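Methyl-coenzyme M reductase gamma subunit (Methermicoccus shengliensis DSM 18856, PDB 7NKG) forms the gamma subunit of methyl-coenzyme M reductase, a factor 430 enzyme that probably releases methane from methyl-coenzyme M, as its family does. Local coordinates at residues M169-M172 with L173-R177; V26-L29 with R30-S33; E72-P75 with G76-A79; Y134-M137 with S138-E142. All coordinates share one frame; numbering follows the deposited sequence. Where two conformers were deposited one is given.

Contact 1 of 4, residues M169-M172 with L173-R177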
ATOM      1  N   MET C 169       8.574  39.683  27.049  1.00 18.29           N
ATOM      2  CA  MET C 169       8.730  38.633  26.059  1.00 17.91           C
ATOM      3  C   MET C 169       7.963  39.015  24.784  1.00 17.67           C
ATOM      4  O   MET C 169       6.776  39.331  24.841  1.00 17.66           O
ATOM      5  CB  MET C 169       8.238  37.295  26.609  1.00 18.01           C
ATOM      6  CG  MET C 169       8.177  36.192  25.552  1.00 18.44           C
ATOM      7  SD  MET C 169       7.682  34.582  26.178  1.00 18.39           S
ATOM      8  CE  MET C 169       6.012  34.959  26.832  1.00 20.40           C
ATOM      9  N   PHE C 170       8.639  38.943  23.640  1.00 17.40           N
ATOM     10  CA  PHE C 170       8.062  39.243  22.324  1.00 18.01           C
ATOM     11  C   PHE C 170       6.728  38.550  22.076  1.00 16.96           C
ATOM     12  O   PHE C 170       6.584  37.369  22.377  1.00 16.02           O
ATOM     13  CB  PHE C 170       9.050  38.805  21.224  1.00 18.13           C
ATOM     14  CG  PHE C 170       8.487  38.672  19.820  1.00 18.96           C
ATOM     15  CD1 PHE C 170       8.269  39.792  19.032  1.00 19.68           C
ATOM     16  CD2 PHE C 170       8.156  37.429  19.301  1.00 19.54           C
ATOM     17  CE1 PHE C 170       7.787  39.666  17.729  1.00 20.27           C
ATOM     18  CE2 PHE C 170       7.655  37.306  18.010  1.00 20.28           C
ATOM     19  CZ  PHE C 170       7.476  38.424  17.230  1.00 19.93           C
ATOM     20  N   ASP C 171       5.782  39.275  21.466  1.00 16.94           N
ATOM     21  CA  ASP C 171       4.493  38.724  21.064  1.00 17.33           C
ATOM     22  C   ASP C 171       4.254  39.243  19.647  1.00 18.14           C
ATOM     23  O   ASP C 171       4.115  40.456  19.462  1.00 18.42           O
ATOM     24  CB  ASP C 171       3.369  39.202  22.004  1.00 18.24           C
ATOM     25  CG  ASP C 171       1.993  38.644  21.661  1.00 20.65           C
ATOM     26  OD1 ASP C 171       1.859  37.987  20.589  1.00 19.99           O
ATOM     27  OD2 ASP C 171       1.033  38.912  22.435  1.00 21.00           O
ATOM     28  N   MET C 172       4.199  38.351  18.638  1.00 17.88           N
ATOM     29  CA  MET C 172       3.953  38.792  17.255  1.00 18.59           C
ATOM     30  C   MET C 172       2.631  39.567  17.137  1.00 18.81           C
ATOM     31  O   MET C 172       2.557  40.506  16.337  1.00 19.61           O
ATOM     32  CB  MET C 172       3.903  37.589  16.320  1.00 19.23           C
ATOM     33  CG  MET C 172       3.822  37.950  14.847  1.00 20.31           C
ATOM     34  SD  MET C 172       3.541  36.488  13.851  1.00 19.82           S
ATOM     35  CE  MET C 172       3.919  37.112  12.226  1.00 18.38           C
ATOM     36  N   LEU C 173       1.600  39.194  17.932  1.00 18.00           N
ATOM     37  CA  LEU C 173       0.291  39.858  17.884  1.00 18.72           C
ATOM     38  C   LEU C 173       0.122  41.007  18.882  1.00 19.81           C
ATOM     39  O   LEU C 173      -0.954  41.597  18.924  1.00 20.51           O
ATOM     40  CB  LEU C 173      -0.833  38.833  18.060  1.00 19.13           C
ATOM     41  CG  LEU C 173      -0.800  37.641  17.106  1.00 21.12           C
ATOM     42  CD1 LEU C 173      -1.979  36.742  17.361  1.00 21.50           C
ATOM     43  CD2 LEU C 173      -0.794  38.069  15.621  1.00 21.70           C
ATOM     44  N   ASP C 174       1.167  41.343  19.658  1.00 19.66           N
ATOM     45  CA  ASP C 174       1.147  42.483  20.562  1.00 20.00           C
ATOM     46  C   ASP C 174      -0.118  42.534  21.457  1.00 19.82           C
ATOM     47  O   ASP C 174      -0.815  43.541  21.471  1.00 19.70           O
ATOM     48  CB  ASP C 174       1.293  43.768  19.712  1.00 20.69           C
ATOM     49  CG  ASP C 174       1.486  45.049  20.495  1.00 23.30           C
ATOM     50  OD1 ASP C 174       1.964  44.974  21.645  1.00 23.26           O
ATOM     51  OD2 ASP C 174       1.133  46.125  19.968  1.00 24.67           O
ATOM     52  N   ARG C 175      -0.453  41.420  22.130  1.00 19.62           N
ATOM     53  CA  ARG C 175      -1.653  41.380  22.989  1.00 19.53           C
ATOM     54  C   ARG C 175      -1.449  42.122  24.301  1.00 19.36           C
ATOM     55  O   ARG C 175      -2.413  42.625  24.875  1.00 19.63           O
ATOM     56  CB  ARG C 175      -2.052  39.936  23.306  1.00 19.94           C
ATOM     57  CG  ARG C 175      -2.623  39.195  22.122  1.00 20.00           C
ATOM     58  CD  ARG C 175      -2.532  37.710  22.305  1.00 20.47           C
ATOM     59  NE  ARG C 175      -1.274  37.254  21.726  1.00 19.39           N
ATOM     60  CZ  ARG C 175      -1.089  36.112  21.072  1.00 18.45           C
ATOM     61  NH1 ARG C 175      -2.086  35.239  20.938  1.00 17.56           N
ATOM     62  NH2 ARG C 175       0.095  35.826  20.555  1.00 18.39           N
ATOM     63  N   ARG C 176      -0.215  42.141  24.801  1.00 18.91           N
ATOM     64  CA  ARG C 176       0.095  42.813  26.056  1.00 19.00           C
ATOM     65  C   ARG C 176       1.477  43.431  25.980  1.00 19.37           C
ATOM     66  O   ARG C 176       2.356  42.951  25.256  1.00 19.49           O
ATOM     67  CB  ARG C 176      -0.031  41.843  27.244  1.00 19.49           C
ATOM     68  CG  ARG C 176       0.999  40.688  27.233  1.00 18.80           C
ATOM     69  CD  ARG C 176       2.268  41.055  28.007  1.00 18.54           C
ATOM     70  NE  ARG C 176       3.292  40.004  27.997  1.00 18.86           N
ATOM     71  CZ  ARG C 176       4.108  39.734  26.977  1.00 20.40           C
ATOM     72  NH1 ARG C 176       5.022  38.767  27.083  1.00 18.58           N
ATOM     73  NH2 ARG C 176       4.032  40.433  25.848  1.00 19.48           N
ATOM     74  N   ARG C 177       1.637  44.542  26.675  1.00 19.34           N
ATOM     75  CA  ARG C 177       2.889  45.277  26.647  1.00 20.15           C
ATOM     76  C   ARG C 177       3.038  46.141  27.884  1.00 22.16           C
ATOM     77  O   ARG C 177       2.063  46.406  28.581  1.00 22.82           O
ATOM     78  CB  ARG C 177       2.973  46.138  25.368  1.00 20.24           C
ATOM     79  CG  ARG C 177       2.096  47.396  25.380  1.00 21.19           C
ATOM     80  CD  ARG C 177       1.768  47.882  23.978  1.00 21.78           C
ATOM     81  NE  ARG C 177       0.850  46.963  23.293  1.00 22.40           N
ATOM     82  CZ  ARG C 177      -0.468  46.899  23.486  1.00 24.37           C
ATOM     83  NH1 ARG C 177      -1.198  46.010  22.826  1.00 22.45           N
ATOM     84  NH2 ARG C 177      -1.069  47.737  24.332  1.00 24.00           N
TER
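Asp171 and Arg175 meet in a twofold salt bridge: OD2 of Asp171 takes NE of Arg175 on its syn lone pair at 2.9 Å, and OD1 takes NH2 at 2.8 Å. The guanidinium presents its side, and the carboxylate is turned 31° against it. Each oxygen also receives a backbone N-H from above the carboxylate plane, OD1 from Leu173 N at 2.9 Å and OD2 from Arg175 N at 2.9 Å, which makes four bonds to one carboxylate. CG of Asp171 lies anti to its own nitrogen (chi1 -179°), beside the carbonyl carbon, where the carboxylate can meet these two N-H groups. With an alanine here, the N-H groups of Leu173 and Arg175 would probably lose their acceptors and the guanidinium its countercharge. Further out, Arg176 grips the carbonyl oxygen of Met169 end-on, with NH1 at 2.9 Å and NH2 at 3.1 Å, tying Met169 to the strand's first residue. Arg175 also binds the carbonyl oxygens of Gln189, Ala154 and Thr155; the last two residues line the factor 430 pocket. Asp174 N reaches Asp171 O, completing a type I beta turn that leads into strand 176-179 beside the cofactor site.

Contact 2 of 4, residues V26-L29 with R30-S33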
ATOM      1  N   VAL C  26       1.321  28.349  46.198  1.00 24.38           N
ATOM      2  CA  VAL C  26       1.762  29.494  45.415  1.00 24.69           C
ATOM      3  C   VAL C  26       1.154  30.784  45.977  1.00 25.30           C
ATOM      4  O   VAL C  26      -0.039  30.843  46.306  1.00 25.92           O
ATOM      5  CB  VAL C  26       1.451  29.301  43.905  1.00 24.21           C
ATOM      6  CG1 VAL C  26       2.336  28.216  43.290  1.00 24.54           C
ATOM      7  CG2 VAL C  26      -0.032  28.988  43.674  1.00 24.09           C
ATOM      8  N   GLU C  27       1.981  31.815  46.068  1.00 24.41           N
ATOM      9  CA  GLU C  27       1.600  33.111  46.616  1.00 24.25           C
ATOM     10  C   GLU C  27       0.751  33.893  45.615  1.00 24.28           C
ATOM     11  O   GLU C  27       1.028  33.848  44.423  1.00 24.57           O
ATOM     12  CB  GLU C  27       2.884  33.894  46.933  1.00 25.78           C
ATOM     13  CG  GLU C  27       2.687  35.173  47.714  1.00 32.69           C
ATOM     14  CD  GLU C  27       3.979  35.882  48.080  1.00 41.37           C
ATOM     15  OE1 GLU C  27       5.076  35.320  47.842  1.00 43.09           O
ATOM     16  OE2 GLU C  27       3.887  37.016  48.603  1.00 43.25           O
ATOM     17  N   LYS C  28      -0.247  34.633  46.101  1.00 23.50           N
ATOM     18  CA  LYS C  28      -1.063  35.508  45.266  1.00 23.53           C
ATOM     19  C   LYS C  28      -0.315  36.847  45.156  1.00 23.27           C
ATOM     20  O   LYS C  28      -0.047  37.470  46.195  1.00 23.60           O
ATOM     21  CB  LYS C  28      -2.454  35.705  45.875  1.00 24.80           C
ATOM     22  CG  LYS C  28      -3.302  36.680  45.084  1.00 27.58           C
ATOM     23  CD  LYS C  28      -4.767  36.477  45.332  1.00 31.73           C
ATOM     24  CE  LYS C  28      -5.586  37.652  44.904  1.00 36.07           C
ATOM     25  NZ  LYS C  28      -6.982  37.525  45.404  1.00 40.12           N
ATOM     26  N   LEU C  29       0.026  37.295  43.930  1.00 22.33           N
ATOM     27  CA  LEU C  29       0.763  38.548  43.739  1.00 22.24           C
ATOM     28  C   LEU C  29      -0.027  39.668  43.080  1.00 22.59           C
ATOM     29  O   LEU C  29       0.436  40.812  43.091  1.00 22.57           O
ATOM     30  CB  LEU C  29       2.022  38.288  42.904  1.00 22.01           C
ATOM     31  CG  LEU C  29       3.016  37.260  43.431  1.00 23.24           C
ATOM     32  CD1 LEU C  29       4.219  37.206  42.510  1.00 23.71           C
ATOM     33  CD2 LEU C  29       3.500  37.594  44.854  1.00 24.26           C
ATOM     34  N   ARG C  30      -1.182  39.365  42.470  1.00 22.39           N
ATOM     35  CA  ARG C  30      -1.971  40.387  41.776  1.00 22.05           C
ATOM     36  C   ARG C  30      -3.437  39.953  41.710  1.00 23.11           C
ATOM     37  O   ARG C  30      -3.763  38.794  41.990  1.00 22.95           O
ATOM     38  CB  ARG C  30      -1.410  40.616  40.351  1.00 22.09           C
ATOM     39  CG  ARG C  30      -1.535  39.385  39.442  1.00 22.81           C
ATOM     40  CD  ARG C  30      -0.676  39.521  38.202  1.00 22.44           C
ATOM     41  NE  ARG C  30       0.753  39.469  38.514  1.00 22.25           N
ATOM     42  CZ  ARG C  30       1.458  38.360  38.740  1.00 22.72           C
ATOM     43  NH1 ARG C  30       0.874  37.163  38.679  1.00 21.51           N
ATOM     44  NH2 ARG C  30       2.749  38.435  39.014  1.00 22.98           N
ATOM     45  N   GLU C  31      -4.320  40.892  41.350  1.00 23.92           N
ATOM     46  CA  GLU C  31      -5.743  40.610  41.257  1.00 25.18           C
ATOM     47  C   GLU C  31      -6.273  40.886  39.865  1.00 25.44           C
ATOM     48  O   GLU C  31      -5.864  41.851  39.219  1.00 25.71           O
ATOM     49  CB  GLU C  31      -6.505  41.478  42.257  1.00 28.93           C
ATOM     50  CG  GLU C  31      -6.183  41.147  43.700  1.00 37.11           C
ATOM     51  CD  GLU C  31      -7.089  41.836  44.699  1.00 49.30           C
ATOM     52  OE1 GLU C  31      -7.403  43.032  44.499  1.00 51.16           O
ATOM     53  OE2 GLU C  31      -7.479  41.177  45.690  1.00 54.12           O
ATOM     54  N   ILE C  32      -7.221  40.057  39.425  1.00 25.37           N
ATOM     55  CA  ILE C  32      -7.930  40.259  38.172  1.00 25.39           C
ATOM     56  C   ILE C  32      -9.413  40.112  38.471  1.00 25.49           C
ATOM     57  O   ILE C  32      -9.808  39.165  39.162  1.00 25.70           O
ATOM     58  CB  ILE C  32      -7.476  39.317  37.013  1.00 26.02           C
ATOM     59  CG1 ILE C  32      -8.170  39.738  35.694  1.00 26.89           C
ATOM     60  CG2 ILE C  32      -7.772  37.834  37.332  1.00 26.60           C
ATOM     61  CD1 ILE C  32      -7.481  39.267  34.452  1.00 28.77           C
ATOM     62  N   SER C  33     -10.241  41.035  37.964  1.00 25.14           N
ATOM     63  CA  SER C  33     -11.684  40.930  38.168  1.00 25.54           C
ATOM     64  C   SER C  33     -12.257  39.779  37.319  1.00 25.29           C
ATOM     65  O   SER C  33     -11.641  39.353  36.331  1.00 24.80           O
ATOM     66  CB  SER C  33     -12.376  42.239  37.806  1.00 26.12           C
ATOM     67  OG  SER C  33     -12.350  42.463  36.408  1.00 27.24           O
TER
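Leu29 and Arg30 touch through apolar contact: CB of Leu29 sits over one face of the guanidinium, offset toward its rim, and lies 4.0 Å from NH2 of Arg30. CD1 of Leu29 approaches the same nitrogen equally closely. Arg30 reaches back in this way because its CG stands between the backbone nitrogen and the carbonyl carbon (chi1 64°) and the chain bends again at chi3. An aliphatic residue suits this place, since its CB can lie on the flat, weakly hydrated face of the arginine while the N-H groups bond outward. These bonds run to the carbonyl oxygens of Ile139 and Thr141, both from NH1, at the end of helix 128-140. The segment is a connection without regular structure between helices 13-23 and 34-41, laid across the C-terminal end of a third helix, and Ser33 supplies the N-cap of helix 34-41. The charged contact is looser. Lys28, its chain extended, runs beside the backbone, with CE 3.6 Å from Arg30 O, and NZ makes a long ion pair of 3.7 Å with Glu31 OE2. Methylenes meet there too, Lys28 CE lying 3.7 Å from Glu31 CG, and both long, flexible side chains are exposed to solvent.

Contact 3 of 4, residues E72-P75 with G76-A79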
ATOM      1  N   GLU C  72     -18.452  12.936  41.472  1.00 25.72           N
ATOM      2  CA  GLU C  72     -19.259  14.142  41.450  1.00 26.66           C
ATOM      3  C   GLU C  72     -18.848  15.007  40.266  1.00 26.33           C
ATOM      4  O   GLU C  72     -17.670  15.353  40.163  1.00 26.02           O
ATOM      5  CB  GLU C  72     -19.071  14.922  42.765  1.00 30.32           C
ATOM      6  CG  GLU C  72     -19.956  16.161  42.882  1.00 38.71           C
ATOM      7  CD  GLU C  72     -21.383  15.962  43.362  1.00 48.53           C
ATOM      8  OE1 GLU C  72     -21.703  14.855  43.855  1.00 51.71           O
ATOM      9  OE2 GLU C  72     -22.185  16.917  43.237  1.00 51.04           O
ATOM     10  N   PRO C  73     -19.793  15.461  39.424  1.00 26.46           N
ATOM     11  CA  PRO C  73     -19.406  16.396  38.358  1.00 25.85           C
ATOM     12  C   PRO C  73     -18.911  17.706  38.949  1.00 24.41           C
ATOM     13  O   PRO C  73     -19.349  18.115  40.037  1.00 24.04           O
ATOM     14  CB  PRO C  73     -20.713  16.653  37.596  1.00 27.10           C
ATOM     15  CG  PRO C  73     -21.641  15.597  38.018  1.00 28.26           C
ATOM     16  CD  PRO C  73     -21.244  15.192  39.396  1.00 26.53           C
ATOM     17  N   THR C  74     -18.006  18.373  38.231  1.00 23.93           N
ATOM     18  CA  THR C  74     -17.556  19.709  38.611  1.00 23.58           C
ATOM     19  C   THR C  74     -18.760  20.669  38.383  1.00 24.16           C
ATOM     20  O   THR C  74     -19.696  20.311  37.644  1.00 23.93           O
ATOM     21  CB  THR C  74     -16.412  20.185  37.693  1.00 24.07           C
ATOM     22  OG1 THR C  74     -16.913  20.245  36.349  1.00 24.59           O
ATOM     23  CG2 THR C  74     -15.190  19.283  37.732  1.00 23.87           C
ATOM     24  N   PRO C  75     -18.717  21.920  38.885  1.00 24.77           N
ATOM     25  CA  PRO C  75     -19.830  22.848  38.605  1.00 25.03           C
ATOM     26  C   PRO C  75     -20.058  23.048  37.098  1.00 24.60           C
ATOM     27  O   PRO C  75     -21.209  23.049  36.639  1.00 24.63           O
ATOM     28  CB  PRO C  75     -19.409  24.133  39.321  1.00 26.21           C
ATOM     29  CG  PRO C  75     -18.454  23.671  40.385  1.00 26.78           C
ATOM     30  CD  PRO C  75     -17.706  22.545  39.754  1.00 24.73           C
ATOM     31  N   GLY C  76     -18.972  23.126  36.338  1.00 23.97           N
ATOM     32  CA  GLY C  76     -19.052  23.270  34.887  1.00 24.07           C
ATOM     33  C   GLY C  76     -19.680  22.077  34.193  1.00 24.11           C
ATOM     34  O   GLY C  76     -20.478  22.250  33.269  1.00 24.44           O
ATOM     35  N   ALA C  77     -19.339  20.859  34.625  1.00 23.89           N
ATOM     36  CA  ALA C  77     -19.909  19.649  34.030  1.00 24.98           C
ATOM     37  C   ALA C  77     -21.394  19.545  34.386  1.00 26.16           C
ATOM     38  O   ALA C  77     -22.214  19.274  33.514  1.00 26.99           O
ATOM     39  CB  ALA C  77     -19.168  18.425  34.531  1.00 24.95           C
ATOM     40  N   ALA C  78     -21.754  19.825  35.644  1.00 26.34           N
ATOM     41  CA  ALA C  78     -23.145  19.778  36.077  1.00 27.23           C
ATOM     42  C   ALA C  78     -24.021  20.748  35.263  1.00 28.20           C
ATOM     43  O   ALA C  78     -25.154  20.407  34.936  1.00 29.04           O
ATOM     44  CB  ALA C  78     -23.231  20.112  37.555  1.00 27.67           C
ATOM     45  N   ALA C  79     -23.486  21.929  34.901  1.00 27.36           N
ATOM     46  CA  ALA C  79     -24.221  22.930  34.118  1.00 27.67           C
ATOM     47  C   ALA C  79     -24.191  22.686  32.598  1.00 27.56           C
ATOM     48  O   ALA C  79     -24.912  23.368  31.867  1.00 29.08           O
ATOM     49  CB  ALA C  79     -23.673  24.308  34.417  1.00 27.80           C
TER
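Thr74 and Ala78 join the first turn of helix 75-79 through the backbone: Ala78 N donates to Thr74 O at 2.9 Å in an almost straight bond, 173° at the hydrogen. One residue on, Ala79 N reaches Pro75 O at 3.1 Å. The side chain of Thr74 serves the same turn. Its OG1 stands between the backbone nitrogen and the carbonyl carbon (chi1 61°), from where it accepts Ala77 N at 3.0 Å and lies against the methyl of Ala77 at 3.4 Å. OG1 is also bonded to Asp130 of helix 128-140, whose carboxylate takes Gly76 N as well, so two early amides of the helix find side-chain acceptors. Pro75 suits the first helical position because it has no N-H to satisfy there and its ring already fixes a helical phi. Pro73 folds back over the turn, its CB 3.9 Å from Ala77 CB and 4.3 Å from Ala78 CB; the small alanines let the ring come that near. The backbone of another protein chain packs against Ala77 and bonds to Glu72 and Thr74, which places the turn at a subunit interface. The whole is a classical threonine N-cap, followed by proline at N1.

Contact 4 of 4, residues Y134-M137 with S138-E142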
ATOM      1  N   TYR C 134      -9.505  27.932  37.184  1.00 21.81           N
ATOM      2  CA  TYR C 134      -8.102  27.621  36.943  1.00 21.80           C
ATOM      3  C   TYR C 134      -7.386  28.883  36.408  1.00 22.79           C
ATOM      4  O   TYR C 134      -6.309  29.217  36.896  1.00 23.41           O
ATOM      5  CB  TYR C 134      -7.953  26.432  35.948  1.00 20.81           C
ATOM      6  CG  TYR C 134      -6.591  26.386  35.293  1.00 20.74           C
ATOM      7  CD1 TYR C 134      -5.483  25.925  35.986  1.00 21.13           C
ATOM      8  CD2 TYR C 134      -6.385  26.932  34.031  1.00 21.07           C
ATOM      9  CE1 TYR C 134      -4.214  25.989  35.442  1.00 21.22           C
ATOM     10  CE2 TYR C 134      -5.114  27.031  33.489  1.00 21.39           C
ATOM     11  CZ  TYR C 134      -4.030  26.546  34.190  1.00 21.71           C
ATOM     12  OH  TYR C 134      -2.768  26.619  33.652  1.00 22.04           O
ATOM     13  N   GLY C 135      -7.961  29.530  35.393  1.00 22.24           N
ATOM     14  CA  GLY C 135      -7.389  30.712  34.751  1.00 22.39           C
ATOM     15  C   GLY C 135      -7.064  31.820  35.731  1.00 22.07           C
ATOM     16  O   GLY C 135      -5.985  32.416  35.661  1.00 22.34           O
ATOM     17  N   LYS C 136      -7.960  32.058  36.696  1.00 21.68           N
ATOM     18  CA  LYS C 136      -7.750  33.081  37.729  1.00 22.03           C
ATOM     19  C   LYS C 136      -6.483  32.753  38.538  1.00 21.72           C
ATOM     20  O   LYS C 136      -5.635  33.614  38.708  1.00 21.92           O
ATOM     21  CB  LYS C 136      -8.982  33.156  38.641  1.00 23.15           C
ATOM     22  CG  LYS C 136      -8.957  34.324  39.609  1.00 26.24           C
ATOM     23  CD  LYS C 136     -10.197  34.304  40.511  1.00 31.23           C
ATOM     24  CE  LYS C 136     -10.285  35.510  41.416  1.00 36.58           C
ATOM     25  NZ  LYS C 136     -10.481  36.776  40.649  1.00 39.50           N
ATOM     26  N   MET C 137      -6.339  31.507  39.004  1.00 21.44           N
ATOM     27  CA  MET C 137      -5.148  31.114  39.763  0.50 21.88           C
ATOM     28  C   MET C 137      -3.905  31.159  38.876  1.00 21.97           C
ATOM     29  O   MET C 137      -2.851  31.568  39.344  1.00 22.38           O
ATOM     30  CB  MET C 137      -5.334  29.720  40.363  0.50 22.78           C
ATOM     31  CG  MET C 137      -6.388  29.685  41.455  0.50 25.42           C
ATOM     32  SD  MET C 137      -6.825  28.006  41.909  0.50 31.48           S
ATOM     33  CE  MET C 137      -8.239  28.302  42.926  0.50 32.93           C
ATOM     34  N   SER C 138      -4.016  30.779  37.589  1.00 21.41           N
ATOM     35  CA  SER C 138      -2.878  30.802  36.676  1.00 21.23           C
ATOM     36  C   SER C 138      -2.316  32.218  36.452  1.00 21.30           C
ATOM     37  O   SER C 138      -1.131  32.355  36.127  1.00 21.69           O
ATOM     38  CB  SER C 138      -3.255  30.179  35.331  1.00 21.69           C
ATOM     39  OG  SER C 138      -3.985  31.056  34.487  1.00 22.91           O
ATOM     40  N   ILE C 139      -3.166  33.248  36.577  1.00 20.83           N
ATOM     41  CA  ILE C 139      -2.732  34.628  36.323  1.00 21.28           C
ATOM     42  C   ILE C 139      -2.472  35.445  37.597  1.00 21.36           C
ATOM     43  O   ILE C 139      -1.616  36.330  37.580  1.00 21.46           O
ATOM     44  CB  ILE C 139      -3.744  35.353  35.376  1.00 22.51           C
ATOM     45  CG1 ILE C 139      -3.095  36.603  34.723  1.00 24.84           C
ATOM     46  CG2 ILE C 139      -5.041  35.757  36.102  1.00 22.51           C
ATOM     47  CD1 ILE C 139      -3.754  37.024  33.372  1.00 25.98           C
ATOM     48  N   GLU C 140      -3.203  35.178  38.680  1.00 20.35           N
ATOM     49  CA  GLU C 140      -3.046  35.956  39.914  1.00 20.48           C
ATOM     50  C   GLU C 140      -1.850  35.531  40.751  1.00 21.03           C
ATOM     51  O   GLU C 140      -1.358  36.343  41.539  1.00 21.52           O
ATOM     52  CB  GLU C 140      -4.306  35.846  40.772  1.00 20.86           C
ATOM     53  CG  GLU C 140      -5.515  36.538  40.161  1.00 22.81           C
ATOM     54  CD  GLU C 140      -6.673  36.696  41.124  1.00 25.28           C
ATOM     55  OE1 GLU C 140      -6.763  35.889  42.076  1.00 25.58           O
ATOM     56  OE2 GLU C 140      -7.488  37.629  40.928  1.00 25.74           O
ATOM     57  N   THR C 141      -1.447  34.250  40.672  1.00 20.71           N
ATOM     58  CA  THR C 141      -0.372  33.738  41.514  1.00 20.87           C
ATOM     59  C   THR C 141       1.030  33.975  40.937  1.00 20.82           C
ATOM     60  O   THR C 141       1.190  34.454  39.814  1.00 21.54           O
ATOM     61  CB  THR C 141      -0.621  32.239  41.820  1.00 21.70           C
ATOM     62  OG1 THR C 141      -0.447  31.499  40.606  1.00 21.68           O
ATOM     63  CG2 THR C 141      -1.958  31.989  42.487  1.00 22.28           C
ATOM     64  N   GLU C 142       2.044  33.656  41.752  1.00 20.36           N
ATOM     65  CA  GLU C 142       3.441  33.737  41.368  1.00 20.81           C
ATOM     66  C   GLU C 142       3.801  32.821  40.201  1.00 20.78           C
ATOM     67  O   GLU C 142       4.916  32.923  39.711  1.00 22.35           O
ATOM     68  CB  GLU C 142       4.335  33.432  42.565  1.00 21.14           C
ATOM     69  CG  GLU C 142       4.222  32.014  43.090  1.00 23.29           C
ATOM     70  CD  GLU C 142       5.217  31.717  44.186  1.00 24.15           C
ATOM     71  OE1 GLU C 142       6.439  31.842  43.931  1.00 24.59           O
ATOM     72  OE2 GLU C 142       4.769  31.401  45.313  1.00 24.41           O
TER
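The ring of Tyr134 carries Ser138 CB over one face, a CH-pi contact with the carbon 4.3 Å from the ring centroid and 26° off the normal; CZ is the nearest ring atom. CG of Tyr134 lies anti to the backbone nitrogen (chi1 160°), which turns the ring along the helix toward the next turn, and His110 meets the ring edge-to-face. The other flat group, the carboxylate of Glu140, is met by Lys136 NZ from above its plane, 3.1 Å from OE2, while the lysine CG and CE lie against OE1 and the carboxylate carbon. An i to i+4 pair of opposite charges suits this helix, since a long lysine bent at chi4 can curl over the acid. OE2 also accepts the N-H of Ile32 from the loop before helix 34-41. A glutamine in place of Glu140 would probably leave Lys136 without its close countercharge and hold Ile32 N less firmly. Hydroxyls do the remaining work. Ser138 OG donates to Gly135 O at 2.7 Å and is also bonded to NE1 of Trp88, so two partners hold this small buried hydroxyl. Thr141 OG1 donates to Met137 O at 2.7 Å, beside a weak bond from Thr141 N, where the helix ends. Main-chain bonds such as Glu140 N to Lys136 O, 2.9 Å, hold the turn between. Chemically, the contact implies a helix end whose carbonyls are taken up by the hydroxyls of Ser138 and Thr141 and, at Ile139 and Thr141, by Arg30, while one carboxylate serves both a lysine and a neighbouring backbone.

Along the chain the order is contact 2, contact 3, contact 4, contact 1. Contacts 2 and 4 have centres about 7 Å apart and touch directly: the 26-33 connection lies over the end of helix 128-140, bonded through Glu27 to Glu142. Contact 3 sits about 21 Å from contact 4 between centres, yet the same helix reaches it, through Asp130. Contact 1 does not touch the others; its centre is about 19 Å from that of contact 4 and about 35 Å from that of contact 3, and it lies at the start of the three-stranded antiparallel sheet. Helix 128-140 therefore connects three of the four contacts, while contact 1 adjoins the factor 430 pocket.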